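Local structure of germination protein YpeB (Bacillus megaterium QM B1551, 5BOI) at residues I31-S36 / E43-T48; R76-Q81 / D113-F118; N86-K91 / M139-G144; D133-K138 / K152-K157; S179-M184 / G206-D211. The protein takes part in the germination of Bacillus spores, this C-terminal PepSY-containing part of it probably serving an inhibitory role. All coordinates share one frame; numbering follows the deposited sequence.

Contact 1 of 5, residues I31-S36 / E43-T48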
# COMPACT_ATOMS: atom_id res chain seq x y z
N ILE A 31 24.68 9.57 4.00
CA ILE A 31 24.00 8.53 3.24
C ILE A 31 24.97 7.57 2.55
O ILE A 31 25.68 7.96 1.62
CB ILE A 31 23.06 9.14 2.18
CG1 ILE A 31 22.18 10.22 2.81
CG2 ILE A 31 22.22 8.04 1.51
CD1 ILE A 31 21.16 10.83 1.85
N HIS A 32 25.01 6.33 3.02
CA HIS A 32 25.81 5.27 2.41
C HIS A 32 24.99 4.58 1.32
O HIS A 32 23.95 3.99 1.60
CB HIS A 32 26.26 4.26 3.48
CG HIS A 32 26.89 3.02 2.93
ND1 HIS A 32 28.19 2.98 2.47
CD2 HIS A 32 26.41 1.76 2.78
CE1 HIS A 32 28.48 1.76 2.05
NE2 HIS A 32 27.41 1.00 2.23
N ILE A 33 25.46 4.66 0.08
CA ILE A 33 24.70 4.13 -1.04
C ILE A 33 25.41 2.97 -1.73
O ILE A 33 26.63 3.00 -1.93
CB ILE A 33 24.38 5.25 -2.07
CG1 ILE A 33 23.63 4.70 -3.28
CG2 ILE A 33 25.65 5.96 -2.50
CD1 ILE A 33 23.02 5.77 -4.16
N VAL A 34 24.65 1.94 -2.08
CA VAL A 34 25.16 0.72 -2.69
C VAL A 34 24.38 0.40 -3.97
O VAL A 34 23.16 0.58 -4.01
CB VAL A 34 25.07 -0.47 -1.70
CG1 VAL A 34 25.29 -1.80 -2.39
CG2 VAL A 34 26.06 -0.28 -0.55
N LYS A 35 25.07 -0.04 -5.02
CA LYS A 35 24.40 -0.41 -6.27
C LYS A 35 24.25 -1.93 -6.37
O LYS A 35 25.09 -2.68 -5.89
CB LYS A 35 25.18 0.12 -7.48
CG LYS A 35 26.62 -0.35 -7.55
CD LYS A 35 27.30 -0.06 -8.90
CE LYS A 35 26.32 0.06 -10.05
NZ LYS A 35 27.03 0.44 -11.32
N SER A 36 23.16 -2.38 -6.99
CA SER A 36 22.93 -3.81 -7.20
C SER A 36 23.96 -4.40 -8.16
O SER A 36 24.34 -3.78 -9.14
CB SER A 36 21.50 -4.05 -7.71
OG SER A 36 21.25 -3.33 -8.90
N GLU A 43 17.63 -3.65 -10.91
CA GLU A 43 18.60 -2.58 -10.80
C GLU A 43 18.12 -1.56 -9.78
O GLU A 43 17.19 -0.79 -10.03
CB GLU A 43 18.82 -1.92 -12.16
CG GLU A 43 19.48 -2.84 -13.16
CD GLU A 43 19.70 -2.18 -14.50
OE1 GLU A 43 18.71 -1.72 -15.12
OE2 GLU A 43 20.87 -2.12 -14.95
N VAL A 44 18.75 -1.58 -8.61
CA VAL A 44 18.31 -0.79 -7.47
C VAL A 44 19.50 -0.18 -6.72
O VAL A 44 20.57 -0.79 -6.64
CB VAL A 44 17.46 -1.67 -6.50
CG1 VAL A 44 17.23 -0.98 -5.16
CG2 VAL A 44 16.13 -2.04 -7.14
N TYR A 45 19.32 1.04 -6.20
CA TYR A 45 20.27 1.63 -5.27
C TYR A 45 19.84 1.43 -3.82
O TYR A 45 18.79 1.92 -3.41
CB TYR A 45 20.44 3.13 -5.53
CG TYR A 45 21.04 3.45 -6.88
CD1 TYR A 45 22.41 3.37 -7.08
CD2 TYR A 45 20.25 3.90 -7.93
CE1 TYR A 45 22.98 3.66 -8.30
CE2 TYR A 45 20.81 4.21 -9.15
CZ TYR A 45 22.17 4.09 -9.33
OH TYR A 45 22.75 4.38 -10.54
N SER A 46 20.65 0.70 -3.06
CA SER A 46 20.36 0.47 -1.64
C SER A 46 21.04 1.52 -0.78
O SER A 46 22.27 1.60 -0.72
CB SER A 46 20.83 -0.93 -1.21
OG SER A 46 19.86 -1.91 -1.52
N LEU A 47 20.24 2.33 -0.09
CA LEU A 47 20.76 3.42 0.72
C LEU A 47 20.65 3.11 2.20
O LEU A 47 19.66 2.51 2.64
CB LEU A 47 20.03 4.73 0.41
CG LEU A 47 20.31 5.44 -0.91
CD1 LEU A 47 19.93 4.59 -2.12
CD2 LEU A 47 19.57 6.75 -0.95
N THR A 48 21.66 3.51 2.95
CA THR A 48 21.62 3.45 4.41
C THR A 48 21.86 4.85 4.96
O THR A 48 22.99 5.32 5.02
CB THR A 48 22.68 2.48 4.98
OG1 THR A 48 22.50 1.17 4.43
CG2 THR A 48 22.56 2.39 6.50

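Contact 2 of 5, residues R76-Q81 / D113-F118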
# COMPACT_ATOMS: atom_id res chain seq x y z
N ARG A 76 13.31 1.86 13.85
CA ARG A 76 13.11 2.68 15.03
C ARG A 76 11.89 2.20 15.82
O ARG A 76 10.82 2.00 15.25
CB ARG A 76 12.94 4.15 14.62
CG ARG A 76 12.96 5.14 15.77
CD ARG A 76 13.01 6.58 15.27
NE ARG A 76 11.69 7.13 14.94
CZ ARG A 76 11.24 7.31 13.71
NH1 ARG A 76 10.03 7.83 13.52
NH2 ARG A 76 11.99 7.00 12.66
N ASP A 77 12.05 2.02 17.12
CA ASP A 77 10.94 1.63 17.98
C ASP A 77 10.23 2.85 18.56
O ASP A 77 10.89 3.77 19.08
CB ASP A 77 11.44 0.71 19.10
CG ASP A 77 10.30 0.12 19.91
OD1 ASP A 77 9.54 -0.71 19.36
OD2 ASP A 77 10.17 0.49 21.09
N ILE A 78 8.90 2.86 18.50
CA ILE A 78 8.09 4.03 18.86
C ILE A 78 7.62 3.96 20.33
O ILE A 78 6.91 3.03 20.71
CB ILE A 78 6.88 4.17 17.92
CG1 ILE A 78 7.32 4.13 16.45
CG2 ILE A 78 6.07 5.41 18.25
CD1 ILE A 78 8.37 5.21 16.08
N LYS A 79 8.00 4.95 21.14
CA LYS A 79 7.81 4.84 22.58
C LYS A 79 6.45 5.28 23.08
O LYS A 79 6.03 4.87 24.15
CB LYS A 79 8.91 5.63 23.31
CG LYS A 79 10.31 5.27 22.83
CD LYS A 79 10.62 3.79 23.08
CE LYS A 79 11.89 3.39 22.35
NZ LYS A 79 12.08 1.90 22.30
N LYS A 80 5.75 6.12 22.32
CA LYS A 80 4.54 6.78 22.82
C LYS A 80 3.52 6.97 21.72
O LYS A 80 3.88 7.37 20.62
CB LYS A 80 4.90 8.16 23.39
CG LYS A 80 3.72 9.09 23.67
CD LYS A 80 2.85 8.58 24.81
CE LYS A 80 1.74 9.57 25.12
NZ LYS A 80 0.89 9.07 26.24
N GLN A 81 2.25 6.70 22.01
CA GLN A 81 1.18 7.06 21.08
C GLN A 81 0.57 8.40 21.43
O GLN A 81 -0.07 8.55 22.47
CB GLN A 81 0.08 5.99 21.07
CG GLN A 81 -1.08 6.35 20.12
CD GLN A 81 -2.20 5.30 20.14
OE1 GLN A 81 -2.14 4.30 20.87
NE2 GLN A 81 -3.23 5.55 19.37
N ASP A 113 2.26 -2.09 17.97
CA ASP A 113 3.50 -1.60 18.60
C ASP A 113 3.70 -0.07 18.38
O ASP A 113 4.75 0.37 17.91
CB ASP A 113 4.70 -2.40 18.08
CG ASP A 113 5.94 -2.24 18.95
OD1 ASP A 113 5.83 -1.68 20.07
OD2 ASP A 113 7.03 -2.70 18.53
N ASN A 114 2.68 0.71 18.72
CA ASN A 114 2.70 2.18 18.53
C ASN A 114 2.93 2.64 17.09
O ASN A 114 3.37 3.76 16.84
CB ASN A 114 3.74 2.83 19.47
CG ASN A 114 3.33 2.75 20.91
OD1 ASN A 114 2.15 2.57 21.20
ND2 ASN A 114 4.29 2.90 21.82
N MET A 115 2.60 1.77 16.13
CA MET A 115 2.65 2.14 14.71
C MET A 115 1.30 1.91 14.06
O MET A 115 0.56 0.99 14.44
CB MET A 115 3.69 1.31 13.95
CG MET A 115 5.10 1.30 14.53
SD MET A 115 6.12 0.21 13.51
CE MET A 115 5.29 -1.36 13.70
N GLY A 116 1.00 2.74 13.06
CA GLY A 116 -0.14 2.47 12.20
C GLY A 116 0.38 1.77 10.96
O GLY A 116 1.35 2.20 10.35
N VAL A 117 -0.27 0.67 10.61
CA VAL A 117 0.12 -0.11 9.45
C VAL A 117 -1.04 -0.06 8.46
O VAL A 117 -2.18 -0.42 8.80
CB VAL A 117 0.44 -1.57 9.84
CG1 VAL A 117 0.87 -2.39 8.63
CG2 VAL A 117 1.53 -1.58 10.92
N PHE A 118 -0.74 0.37 7.25
CA PHE A 118 -1.78 0.60 6.24
C PHE A 118 -1.44 -0.04 4.91
O PHE A 118 -0.27 -0.09 4.51
CB PHE A 118 -1.97 2.10 6.03
CG PHE A 118 -2.24 2.85 7.28
CD1 PHE A 118 -3.46 2.71 7.91
CD2 PHE A 118 -1.29 3.69 7.83
CE1 PHE A 118 -3.73 3.40 9.07
CE2 PHE A 118 -1.57 4.39 8.99
CZ PHE A 118 -2.79 4.24 9.61
O HOH W 1 7.62 0.47 17.61
O HOH W 2 -0.27 2.87 22.52

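Contact 3 of 5, residues N86-K91 / M139-G144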
# COMPACT_ATOMS: atom_id res chain seq x y z
N ASN A 86 -6.86 6.80 13.44
CA ASN A 86 -7.59 7.55 12.42
C ASN A 86 -6.78 8.75 11.91
O ASN A 86 -6.73 9.00 10.72
CB ASN A 86 -8.93 8.02 12.95
CG ASN A 86 -9.83 8.54 11.86
OD1 ASN A 86 -9.96 7.93 10.79
ND2 ASN A 86 -10.44 9.69 12.10
N ASP A 87 -6.14 9.47 12.83
CA ASP A 87 -5.26 10.57 12.44
C ASP A 87 -4.08 10.08 11.61
O ASP A 87 -3.67 10.74 10.64
CB ASP A 87 -4.74 11.33 13.67
CG ASP A 87 -5.81 12.19 14.32
OD1 ASP A 87 -6.78 12.56 13.63
OD2 ASP A 87 -5.68 12.53 15.51
N ALA A 88 -3.55 8.92 11.97
CA ALA A 88 -2.41 8.36 11.25
C ALA A 88 -2.86 8.01 9.83
O ALA A 88 -2.12 8.24 8.88
CB ALA A 88 -1.85 7.14 11.95
N MET A 89 -4.07 7.47 9.71
CA MET A 89 -4.68 7.10 8.43
C MET A 89 -4.68 8.30 7.49
O MET A 89 -4.31 8.20 6.32
CB MET A 89 -6.12 6.61 8.62
CG MET A 89 -6.28 5.33 9.43
SD MET A 89 -8.00 4.79 9.61
CE MET A 89 -7.85 3.44 10.75
N ASN A 90 -5.10 9.44 8.03
CA ASN A 90 -5.20 10.67 7.24
C ASN A 90 -3.85 11.18 6.77
O ASN A 90 -3.71 11.63 5.63
CB ASN A 90 -5.91 11.76 8.05
CG ASN A 90 -7.38 11.47 8.23
OD1 ASN A 90 -7.96 10.69 7.47
ND2 ASN A 90 -7.99 12.07 9.25
N LYS A 91 -2.87 11.12 7.67
CA LYS A 91 -1.50 11.52 7.38
C LYS A 91 -0.86 10.64 6.30
O LYS A 91 -0.14 11.14 5.43
CB LYS A 91 -0.67 11.48 8.65
CG LYS A 91 -1.10 12.56 9.66
CD LYS A 91 -0.08 12.71 10.77
CE LYS A 91 -0.34 13.96 11.60
NZ LYS A 91 -1.67 13.96 12.28
N MET A 139 3.36 4.06 9.89
CA MET A 139 3.45 5.41 10.43
C MET A 139 3.77 5.37 11.92
O MET A 139 3.28 4.51 12.63
CB MET A 139 2.15 6.18 10.22
CG MET A 139 1.53 6.08 8.84
SD MET A 139 2.54 6.86 7.58
CE MET A 139 2.31 8.58 7.99
N SER A 140 4.57 6.32 12.39
CA SER A 140 4.78 6.48 13.83
C SER A 140 3.53 7.09 14.45
O SER A 140 3.08 8.13 14.01
CB SER A 140 5.97 7.39 14.11
OG SER A 140 5.93 7.78 15.49
N LEU A 141 2.99 6.47 15.49
CA LEU A 141 1.90 7.13 16.21
C LEU A 141 2.38 8.17 17.23
O LEU A 141 1.55 8.77 17.93
CB LEU A 141 1.02 6.09 16.90
CG LEU A 141 0.33 5.10 15.94
CD1 LEU A 141 -0.55 4.16 16.72
CD2 LEU A 141 -0.46 5.81 14.84
N GLU A 142 3.70 8.40 17.32
CA GLU A 142 4.23 9.44 18.23
C GLU A 142 4.14 10.81 17.57
O GLU A 142 3.85 11.82 18.23
CB GLU A 142 5.69 9.15 18.63
CG GLU A 142 6.26 10.05 19.71
CD GLU A 142 7.54 9.48 20.34
OE1 GLU A 142 8.56 10.19 20.40
OE2 GLU A 142 7.52 8.30 20.76
N ASP A 143 4.40 10.84 16.26
CA ASP A 143 4.46 12.11 15.54
C ASP A 143 3.85 12.09 14.14
O ASP A 143 3.86 13.11 13.45
CB ASP A 143 5.91 12.60 15.43
CG ASP A 143 6.85 11.57 14.80
OD1 ASP A 143 6.39 10.61 14.14
OD2 ASP A 143 8.08 11.73 14.98
N GLY A 144 3.34 10.94 13.71
CA GLY A 144 2.69 10.87 12.41
C GLY A 144 3.67 10.73 11.26
O GLY A 144 3.27 10.77 10.09

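Contact 4 of 5, residues D133-K138 / K152-K157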
# COMPACT_ATOMS: atom_id res chain seq x y z
N ASP A 133 -2.19 -4.46 -6.91
CA ASP A 133 -1.37 -3.27 -7.13
C ASP A 133 -1.37 -2.39 -5.88
O ASP A 133 -2.09 -1.39 -5.80
CB ASP A 133 -1.88 -2.50 -8.35
CG ASP A 133 -1.74 -3.30 -9.65
OD1 ASP A 133 -1.47 -4.53 -9.57
OD2 ASP A 133 -1.89 -2.73 -10.74
N SER A 134 -0.56 -2.78 -4.91
CA SER A 134 -0.69 -2.22 -3.56
C SER A 134 0.55 -1.47 -3.06
O SER A 134 1.68 -1.69 -3.49
CB SER A 134 -1.03 -3.33 -2.57
OG SER A 134 0.02 -4.27 -2.43
N VAL A 135 0.29 -0.56 -2.13
CA VAL A 135 1.34 0.21 -1.47
C VAL A 135 1.15 0.03 0.03
O VAL A 135 0.03 0.16 0.53
CB VAL A 135 1.26 1.67 -1.84
CG1 VAL A 135 2.33 2.46 -1.06
CG2 VAL A 135 1.45 1.86 -3.35
N LYS A 136 2.24 -0.28 0.74
CA LYS A 136 2.16 -0.55 2.16
C LYS A 136 2.86 0.58 2.90
O LYS A 136 3.91 1.05 2.46
CB LYS A 136 2.82 -1.89 2.51
CG LYS A 136 2.00 -3.11 2.14
CD LYS A 136 2.86 -4.35 1.99
CE LYS A 136 2.06 -5.51 1.41
NZ LYS A 136 0.59 -5.30 1.59
N MET A 137 2.28 1.01 4.02
CA MET A 137 2.85 2.12 4.79
C MET A 137 2.81 1.82 6.26
O MET A 137 1.87 1.19 6.73
CB MET A 137 2.08 3.41 4.54
CG MET A 137 1.94 3.80 3.11
SD MET A 137 1.48 5.52 3.11
CE MET A 137 2.93 6.26 3.87
N LYS A 138 3.83 2.30 6.98
CA LYS A 138 3.88 2.21 8.42
C LYS A 138 4.18 3.61 8.94
O LYS A 138 5.09 4.29 8.45
CB LYS A 138 4.94 1.21 8.90
CG LYS A 138 4.66 -0.23 8.46
CD LYS A 138 5.82 -1.15 8.79
CE LYS A 138 5.56 -2.54 8.20
NZ LYS A 138 6.71 -3.47 8.40
N LYS A 152 6.46 -1.86 -3.93
CA LYS A 152 6.97 -2.90 -4.81
C LYS A 152 5.84 -3.53 -5.64
O LYS A 152 5.97 -3.68 -6.85
CB LYS A 152 7.72 -3.96 -4.01
CG LYS A 152 9.06 -3.46 -3.45
CD LYS A 152 9.74 -4.50 -2.56
CE LYS A 152 10.53 -5.50 -3.39
NZ LYS A 152 11.58 -6.19 -2.59
N ASP A 153 4.73 -3.86 -4.98
CA ASP A 153 3.59 -4.46 -5.67
C ASP A 153 3.00 -3.49 -6.69
O ASP A 153 2.77 -3.85 -7.84
CB ASP A 153 2.51 -4.87 -4.67
CG ASP A 153 2.93 -6.06 -3.81
OD1 ASP A 153 3.73 -6.88 -4.30
OD2 ASP A 153 2.45 -6.17 -2.66
N PHE A 154 2.79 -2.25 -6.27
CA PHE A 154 2.20 -1.22 -7.12
C PHE A 154 3.03 -0.93 -8.36
O PHE A 154 2.50 -0.83 -9.46
CB PHE A 154 2.01 0.07 -6.32
CG PHE A 154 1.40 1.20 -7.11
CD1 PHE A 154 0.11 1.11 -7.59
CD2 PHE A 154 2.12 2.36 -7.33
CE1 PHE A 154 -0.45 2.16 -8.30
CE2 PHE A 154 1.57 3.42 -8.04
CZ PHE A 154 0.28 3.31 -8.53
N LEU A 155 4.34 -0.79 -8.17
CA LEU A 155 5.21 -0.35 -9.26
C LEU A 155 5.56 -1.48 -10.23
O LEU A 155 5.81 -1.23 -11.40
CB LEU A 155 6.50 0.27 -8.71
CG LEU A 155 6.41 1.63 -8.02
CD1 LEU A 155 7.76 2.01 -7.42
CD2 LEU A 155 5.94 2.71 -8.98
N LEU A 156 5.57 -2.71 -9.74
CA LEU A 156 6.04 -3.83 -10.55
C LEU A 156 4.92 -4.74 -11.06
O LEU A 156 4.97 -5.21 -12.19
CB LEU A 156 7.06 -4.66 -9.76
CG LEU A 156 8.31 -3.90 -9.30
CD1 LEU A 156 9.14 -4.75 -8.35
CD2 LEU A 156 9.14 -3.43 -10.49
N LYS A 157 3.90 -4.98 -10.23
CA LYS A 157 2.75 -5.79 -10.66
C LYS A 157 1.80 -4.99 -11.53
O LYS A 157 0.89 -5.55 -12.14
CB LYS A 157 1.99 -6.35 -9.46
CG LYS A 157 2.66 -7.54 -8.79
CD LYS A 157 1.96 -7.94 -7.49
CE LYS A 157 2.73 -9.07 -6.81
NZ LYS A 157 2.28 -9.35 -5.41
O HOH W 3 4.09 -3.21 -2.34

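Contact 5 of 5, residues S179-M184 / G206-D211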
# COMPACT_ATOMS: atom_id res chain seq x y z
N SER A 179 -27.28 -14.17 4.80
CA SER A 179 -28.45 -13.40 5.23
C SER A 179 -28.15 -12.42 6.36
O SER A 179 -28.83 -11.41 6.51
CB SER A 179 -29.56 -14.37 5.66
OG SER A 179 -29.68 -15.44 4.75
N ASN A 180 -27.12 -12.71 7.14
CA ASN A 180 -26.81 -11.90 8.32
C ASN A 180 -25.93 -10.68 8.02
O ASN A 180 -25.71 -9.84 8.90
CB ASN A 180 -26.14 -12.77 9.39
CG ASN A 180 -25.16 -13.77 8.80
OD1 ASN A 180 -25.17 -14.02 7.60
ND2 ASN A 180 -24.32 -14.35 9.65
N VAL A 181 -25.45 -10.56 6.79
CA VAL A 181 -24.58 -9.46 6.42
C VAL A 181 -25.34 -8.14 6.26
O VAL A 181 -26.34 -8.07 5.55
CB VAL A 181 -23.82 -9.75 5.11
CG1 VAL A 181 -22.85 -8.62 4.78
CG2 VAL A 181 -23.07 -11.07 5.21
N LYS A 182 -24.86 -7.09 6.91
CA LYS A 182 -25.45 -5.77 6.74
C LYS A 182 -24.54 -4.90 5.88
O LYS A 182 -23.57 -4.32 6.36
CB LYS A 182 -25.70 -5.10 8.10
CG LYS A 182 -26.48 -5.96 9.08
CD LYS A 182 -27.75 -6.51 8.45
CE LYS A 182 -28.47 -7.46 9.39
NZ LYS A 182 -29.03 -6.75 10.57
N VAL A 183 -24.86 -4.80 4.59
CA VAL A 183 -23.97 -4.13 3.64
C VAL A 183 -23.92 -2.64 3.89
O VAL A 183 -24.95 -2.00 4.12
CB VAL A 183 -24.41 -4.38 2.18
CG1 VAL A 183 -23.45 -3.72 1.22
CG2 VAL A 183 -24.50 -5.87 1.92
N MET A 184 -22.72 -2.07 3.82
CA MET A 184 -22.57 -0.63 3.93
C MET A 184 -22.00 -0.03 2.65
O MET A 184 -22.21 1.14 2.34
CB MET A 184 -21.67 -0.29 5.13
CG MET A 184 -22.27 -0.73 6.46
SD MET A 184 -21.05 -0.96 7.76
CE MET A 184 -19.69 0.06 7.19
N GLY A 206 -19.26 -4.70 4.97
CA GLY A 206 -20.44 -4.77 5.82
C GLY A 206 -20.12 -5.28 7.21
O GLY A 206 -18.96 -5.51 7.56
N THR A 207 -21.16 -5.44 8.02
CA THR A 207 -20.96 -5.94 9.38
C THR A 207 -21.72 -7.23 9.58
O THR A 207 -22.87 -7.35 9.16
CB THR A 207 -21.40 -4.91 10.43
OG1 THR A 207 -22.81 -4.72 10.34
CG2 THR A 207 -20.69 -3.58 10.21
N ILE A 208 -21.06 -8.19 10.19
CA ILE A 208 -21.71 -9.42 10.62
C ILE A 208 -21.64 -9.44 12.14
O ILE A 208 -20.57 -9.67 12.69
CB ILE A 208 -21.05 -10.68 10.04
CG1 ILE A 208 -20.78 -10.54 8.55
CG2 ILE A 208 -21.93 -11.89 10.30
CD1 ILE A 208 -19.98 -11.69 7.97
N LYS A 209 -22.76 -9.17 12.80
CA LYS A 209 -22.82 -9.13 14.26
C LYS A 209 -21.70 -8.28 14.86
O LYS A 209 -20.86 -8.80 15.59
CB LYS A 209 -22.79 -10.54 14.82
N ASN A 210 -21.70 -7.00 14.51
CA ASN A 210 -20.79 -5.97 15.05
C ASN A 210 -19.34 -6.02 14.54
O ASN A 210 -18.62 -5.03 14.64
CB ASN A 210 -20.79 -6.03 16.58
CG ASN A 210 -22.00 -5.35 17.18
OD1 ASN A 210 -23.02 -5.16 16.51
ND2 ASN A 210 -21.91 -4.97 18.46
N ASP A 211 -18.92 -7.16 13.99
CA ASP A 211 -17.60 -7.26 13.38
C ASP A 211 -17.70 -6.78 11.93
O ASP A 211 -18.68 -7.07 11.26
CB ASP A 211 -17.07 -8.69 13.41
CG ASP A 211 -16.35 -9.03 14.70
OD1 ASP A 211 -15.91 -8.11 15.43
OD2 ASP A 211 -16.22 -10.24 14.98

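Contact 1 of 5, residues I31-S36 / E43-T48
Ile31 and Ile33 close on Leu47 across the antiparallel beta hairpin of strands 30-35 and 44-50, within the PepSY-type region of the chain. Leu47 offers one methyl to each: CD2 lies 3.8 Å from Ile31 CG2, and CD1 sits 3.9 Å from Ile33 CG1. Ile33 and Leu47 run side by side in the same direction, and CD1 of Ile33 continues to the Tyr45 ring, 3.8 Å from its CD1. Helix 12-22 covers this apolar face, with Ala19 touching Leu47, and Tyr45 OH is hydrogen-bonded to Val10 O. An alanine in place of Leu47 would probably open a gap between the two isoleucines, costing Ile33 CG1 its Leu47 methyl partner and Ile31 CG2 its closest one.

The face bearing His32, Val34, Ser46 and Thr48 is looser. His32 and Val34 are exposed, and the CB atoms of Val34 and Ser46 stay 4.3 Å apart. Ser46 OG bonds instead to Asp61 of strand 57-63. Paired backbone hydrogen bonds join His32 to Thr48 and Val34 to Ser46. Past the end of the first strand, Ser36 N donates to Val44 O at 3.1 Å.

Contact 2 of 5, residues R76-Q81 / D113-F118
Asn114 and Ile78 form the centre of this contact, joined by a hydrogen bond from Asn114 ND2 to Ile78 O, 2.8 Å long and nearly straight at 167°. The acceptor lies in the plane of the Asn114 amide, whereas ND2 stands above the plane of the Ile78 carbonyl. The Asn114 side chain crosses that of Ile78 obliquely, and Asn114 CB rests 3.7 Å from Ile78 CG2. On its other branch Ile78 offers CG1 to Met115 CG at 4.1 Å, the two side chains crossing at about a right angle.

Two waters extend the join. One accepts from Ile78 N and donates to both Asp113 O and Asp77 OD1; the other donates to Asn114 OD1 and Gln81 OE1. The carboxylates of Asp77 and Asp113 come close without bonding, OD1 of the first 3.3 Å from OD2 of the second, a repulsion probably eased by Lys79, whose NZ makes a 2.7 Å salt bridge to the anti lone pair of Asp77 OD2.

Farther out, Gln81 is positioned by Gln111 and by the carbonyl of Ile83, while Ile78 also packs on Ile147 of strand 146-150. Asp113 and Asn114 both have positive phi, as the corner residues of a tight two-residue turn often do. The site is thus the tip of the beta hairpin formed by strands 104-112 and 115-123, held against the irregular connection that leads from strand 69-74 to helix 85-98.

Contact 3 of 5, residues N86-K91 / M139-G144
Ala88 meets Leu141 in the tightest apolar contact here: Ala88 CB lies only 3.5 Å from Leu141 CD2, closer than carbons usually pack. The same CB faces Met139 CB at 4.5 Å. Met139 is modelled in two conformers, so an approach of its CE to Lys91 is doubtful. Ala88, Met139 and Leu141 are all buried, and Phe118 of strand 115-123 touches both Ala88 and Met139.

A second kind of packing sets an aliphatic chain against bare backbone. Lys91 CD lies 3.7 Å from Gly144 CA, where a side chain on the glycine would collide with it. The backbone angles of Gly144 (phi 81°) call for glycine in their own right. Helix 85-98 is thereby seated on the end of strand 134-140 and the turn beyond it, consistent with the helix-on-sheet packing of PepSY-type domains.

Polar bonds do not cross between the segments but shape the turn itself. Ser140 OG accepts from Glu142 N at 3.0 Å, an ST turn, and Gly144 N bonds to Ser140 O at 2.8 Å. Asn82, in the loop before the helix, donates through ND2 to Glu142 O, and Asp143 OD1 is hydrogen-bonded to Ser145 OG.

Contact 4 of 5, residues D133-K138 / K152-K157
Ser134 O accepts two bonds, one from Phe154 N in the first turn of helix 152-156 and one from a water. The bond from Phe154 N is 3.0 Å long but weak and bent (129°), and the water in turn accepts from Asp153 N at 2.8 Å. The strand carbonyl thus engages two amides at the start of the helix, one directly and one through water.

Asp153 lies over Ser134, its CB 3.4 Å from Ser134 OG. Its carboxylate turns to Lys157 one helical turn on, in a salt bridge of 3.1 Å between Asp153 OD1 and Lys157 NZ, with NZ above the carboxylate plane. Lys136 NZ stays 4.7 Å from Asp153 OD2, a distance at which the opposite charges probably still attract weakly. An alanine at Asp153 would remove the negative charge near Lys136 and would probably leave Lys157 without its mate.

Phe154 CB packs 3.5 Å from Val135 CG2, and Asp133 O lies near the ring edge, 3.8 Å from Phe154 CD1. Asp133 itself is held by a salt bridge to Arg161. The helix follows directly on strand 146-150, and so folds back beside the start of strand 134-140, which runs between strands 115-123 and 146-150; the Phe154 side chain also touches Phe101 and Glu122.

Contact 5 of 5, residues S179-M184 / G206-D211
Thr207, Ile208 and Gly206 give up the most surface in this contact, and Thr207 is tied to Lys182 by both its backbone groups. Thr207 O accepts from Lys182 N at 3.0 Å, and Thr207 N donates to Lys182 O at 3.1 Å, making an antiparallel hydrogen-bonded pair. The two branches of Thr207 are used differently. OG1 lies between the backbone N and the carbonyl carbon (chi1 66°), 3.7 Å from Lys182 CB, whereas the methyl CG2 meets Met184 SD at 3.6 Å, the side chains crossing at about a right angle.

Ile208 presses on Asn180 and Val181. Its CG2 is 3.5 Å from Asn180 ND2, and its CG1 is 4.1 Å from Val181 CG2, in both cases with the side chains crossing at a slant. Lys182, by contrast, is bent at chi2 and chi4 and turns its amine from the other strand.

Gly206, almost fully extended, pairs with Val183 in the non-hydrogen-bonded position. Its CA is only 3.2 Å from Lys182 O; any CB would clash with that oxygen, so this close approach depends on the missing side chain.

Beyond Ile208 the chain reverses in a type I' beta turn that ends at Asp211. Strand 198-208 therefore lies between two partners, forming one hairpin with strand 182-192 and another with strand 211-218, to which Gly206 is bonded through Tyr213. On strand 211-218, Tyr213 touches Ile208 and Ile215 touches Val181.

From the N terminus, contact 1 comes first and stands alone, closing the six-residue loop of the hairpin 30-35/44-50. Contacts 2, 3 and 4 follow as an interlocked series: contact 3 opens before contact 2 has closed, and contact 4 opens before contact 3 has closed, so 2 crosses 3 and 3 crosses 4, while 2 and 4 follow in order. Together they tie the connection at 76-81, helix 85-98 and helix 152-156 to the neighbouring strands 115-123 and 134-140; contacts 3 and 4 share the latter strand. Contact 5 lies in the C-terminal PepSY-type region, its centre about 47 Å from that of contact 1, and brackets another hairpin.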